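Local coordinates for plastocyanin (Adiantum capillus-veneris, PDB 1KDJ), which carries electrons from the cytochrome b6-f complex to P700 of photosystem I by means of a single bound copper ion, at residues V40-P44 / L55-S59. Residues are numbered along the deposited sequence; the frame is centred on the assembly and turned at random.
Sequences VFDIP and LKAAS
Residues 40-44 run extended throughout, phi -132° to -63° and psi 121° to 147°, as strand 40-41 and the loop after it; residues 55-59 form the last turn of helix 49-57 and its exit, Ala58 at -96/7° and Ser59 extended (-111/147°). The CA atoms of Val40 and Ser59 lie 4.4 Å apart. Ser59, chi1 m, ties the two segments: its OG accepts a hydrogen bond from Phe41 N (2.9 Å, 170° at the hydrogen) and donates one to Leu55 O (2.8 Å). Water 1 donates to Phe41 O (2.9 Å) and to Ser59 OG (3.1 Å). Strand 40-41 is an edge strand of the plastocyanin beta-sandwich, joined by backbone hydrogen bonds of Val40 and Asp42 to Tyr86 and Thr84 of strand 81-86, so the serine meets a backbone NH on the side turned from that neighbour. Phe41 turns its CA-to-CB bond toward residues 55-59 (chi1 -83°, chi2 -86°), making apolar contacts from CD2 to Ala58 CB (3.9 Å) and from CD1 to Leu55 CD2 (4.0 Å); Ala58 O lies near the ring plane, 3.4 Å from Phe41 CD2. Leu55 (m,t) also packs its CD1 on Pro44 CD (3.5 Å), and Ile43 (m,m) brings its CD1 against Leu55 CB (3.5 Å). Tyr83 of strand 81-86 touches both Phe41 and Leu55; the Val40 side chain, its CB turned away from residues 55-59, is about 10 Å from the copper.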
ATOM      1  N   VAL A  40      -2.968   0.111  -3.597  1.00 12.24           N
ATOM      2  CA  VAL A  40      -2.574   0.365  -4.971  1.00 15.47           C
ATOM      3  C   VAL A  40      -1.629   1.549  -4.948  1.00 14.27           C
ATOM      4  O   VAL A  40      -1.941   2.594  -4.375  1.00 14.93           O
ATOM      5  CB  VAL A  40      -3.833   0.693  -5.859  1.00 14.40           C
ATOM      6  CG1 VAL A  40      -3.432   1.008  -7.295  1.00 15.68           C
ATOM      7  CG2 VAL A  40      -4.747  -0.507  -5.881  1.00 14.40           C
ATOM      8  N   PHE A  41      -0.488   1.413  -5.648  1.00 16.57           N
ATOM      9  CA  PHE A  41       0.482   2.491  -5.752  1.00 14.86           C
ATOM     10  C   PHE A  41       0.157   3.446  -6.860  1.00 16.60           C
ATOM     11  O   PHE A  41      -0.266   3.010  -7.920  1.00 18.17           O
ATOM     12  CB  PHE A  41       1.904   1.927  -5.984  1.00 15.56           C
ATOM     13  CG  PHE A  41       2.575   1.499  -4.679  1.00 14.55           C
ATOM     14  CD1 PHE A  41       3.256   2.447  -3.935  1.00 16.74           C
ATOM     15  CD2 PHE A  41       2.453   0.217  -4.220  1.00 12.98           C
ATOM     16  CE1 PHE A  41       3.810   2.088  -2.723  1.00 15.02           C
ATOM     17  CE2 PHE A  41       3.008  -0.128  -3.008  1.00 15.78           C
ATOM     18  CZ  PHE A  41       3.683   0.803  -2.260  1.00 15.00           C
ATOM     19  N   ASP A  42       0.303   4.736  -6.632  1.00 18.11           N
ATOM     20  CA  ASP A  42       0.233   5.756  -7.660  1.00 22.81           C
ATOM     21  C   ASP A  42       1.490   5.672  -8.523  1.00 24.27           C
ATOM     22  O   ASP A  42       2.590   5.482  -7.993  1.00 23.20           O
ATOM     23  CB  ASP A  42       0.241   7.121  -7.084  1.00 27.53           C
ATOM     24  CG  ASP A  42      -0.992   7.945  -7.344  1.00 33.81           C
ATOM     25  OD1 ASP A  42      -1.605   7.849  -8.413  1.00 39.23           O
ATOM     26  OD2 ASP A  42      -1.336   8.707  -6.449  1.00 38.41           O
ATOM     27  N   ILE A  43       1.419   5.832  -9.838  1.00 25.19           N
ATOM     28  CA  ILE A  43       2.628   5.769 -10.667  1.00 27.05           C
ATOM     29  C   ILE A  43       3.019   7.219 -10.891  1.00 27.80           C
ATOM     30  O   ILE A  43       2.180   7.952 -11.410  1.00 27.53           O
ATOM     31  CB  ILE A  43       2.371   5.107 -12.042  1.00 27.65           C
ATOM     32  CG1 ILE A  43       1.688   3.748 -11.911  1.00 26.40           C
ATOM     33  CG2 ILE A  43       3.721   5.007 -12.760  1.00 27.06           C
ATOM     34  CD1 ILE A  43       2.447   2.692 -11.125  1.00 26.01           C
ATOM     35  N   PRO A  44       4.202   7.728 -10.517  1.00 29.24           N
ATOM     36  CA  PRO A  44       4.566   9.118 -10.717  1.00 31.65           C
ATOM     37  C   PRO A  44       4.609   9.433 -12.215  1.00 34.09           C
ATOM     38  O   PRO A  44       4.933   8.596 -13.073  1.00 33.60           O
ATOM     39  CB  PRO A  44       5.892   9.248 -10.022  1.00 31.59           C
ATOM     40  CG  PRO A  44       5.957   8.056  -9.091  1.00 31.12           C
ATOM     41  CD  PRO A  44       5.305   6.982  -9.939  1.00 30.03           C
ATOM     42  N   LEU A  55       6.038  -0.705  -9.341  1.00 12.62           N
ATOM     43  CA  LEU A  55       4.898  -0.187  -8.607  1.00 13.04           C
ATOM     44  C   LEU A  55       3.627  -0.963  -8.955  1.00 16.52           C
ATOM     45  O   LEU A  55       2.859  -1.341  -8.044  1.00 14.30           O
ATOM     46  CB  LEU A  55       4.776   1.278  -8.925  1.00 10.67           C
ATOM     47  CG  LEU A  55       5.874   2.239  -8.407  1.00 13.84           C
ATOM     48  CD1 LEU A  55       5.543   3.649  -8.793  1.00 12.96           C
ATOM     49  CD2 LEU A  55       5.969   2.157  -6.873  1.00 15.72           C
ATOM     50  N   LYS A  56       3.412  -1.297 -10.247  1.00 16.41           N
ATOM     51  CA  LYS A  56       2.271  -2.149 -10.629  1.00 17.89           C
ATOM     52  C   LYS A  56       2.379  -3.516  -9.970  1.00 17.96           C
ATOM     53  O   LYS A  56       1.390  -4.022  -9.430  1.00 19.30           O
ATOM     54  CB  LYS A  56       2.180  -2.363 -12.158  1.00 17.21           C
ATOM     55  CG  LYS A  56       1.857  -0.992 -12.638  1.00 23.67           C
ATOM     56  CD  LYS A  56       1.526  -0.907 -14.102  1.00 32.01           C
ATOM     57  CE  LYS A  56       0.086  -0.398 -14.173  1.00 36.63           C
ATOM     58  NZ  LYS A  56      -0.845  -1.404 -13.670  1.00 41.49           N
ATOM     59  N   ALA A  57       3.572  -4.120  -9.919  1.00 16.17           N
ATOM     60  CA  ALA A  57       3.759  -5.403  -9.271  1.00 15.52           C
ATOM     61  C   ALA A  57       3.583  -5.329  -7.756  1.00 15.32           C
ATOM     62  O   ALA A  57       3.351  -6.324  -7.089  1.00 16.83           O
ATOM     63  CB  ALA A  57       5.143  -5.921  -9.516  1.00 16.32           C
ATOM     64  N   ALA A  58       3.700  -4.138  -7.218  1.00 16.71           N
ATOM     65  CA  ALA A  58       3.582  -3.940  -5.787  1.00 18.61           C
ATOM     66  C   ALA A  58       2.153  -3.507  -5.454  1.00 20.20           C
ATOM     67  O   ALA A  58       1.885  -3.113  -4.313  1.00 18.49           O
ATOM     68  CB  ALA A  58       4.569  -2.841  -5.331  1.00 17.67           C
ATOM     69  N   SER A  59       1.231  -3.508  -6.428  1.00 19.45           N
ATOM     70  CA  SER A  59      -0.118  -3.073  -6.178  1.00 17.76           C
ATOM     71  C   SER A  59      -1.063  -4.238  -6.240  1.00 19.32           C
ATOM     72  O   SER A  59      -0.838  -5.252  -6.899  1.00 18.07           O
ATOM     73  CB  SER A  59      -0.518  -2.080  -7.193  1.00 15.59           C
ATOM     74  OG  SER A  59       0.289  -0.924  -7.139  1.00 14.93           O
TER
HETATM   75  O   HOH W   1      -0.366   0.745  -9.663  1.00 27.52           O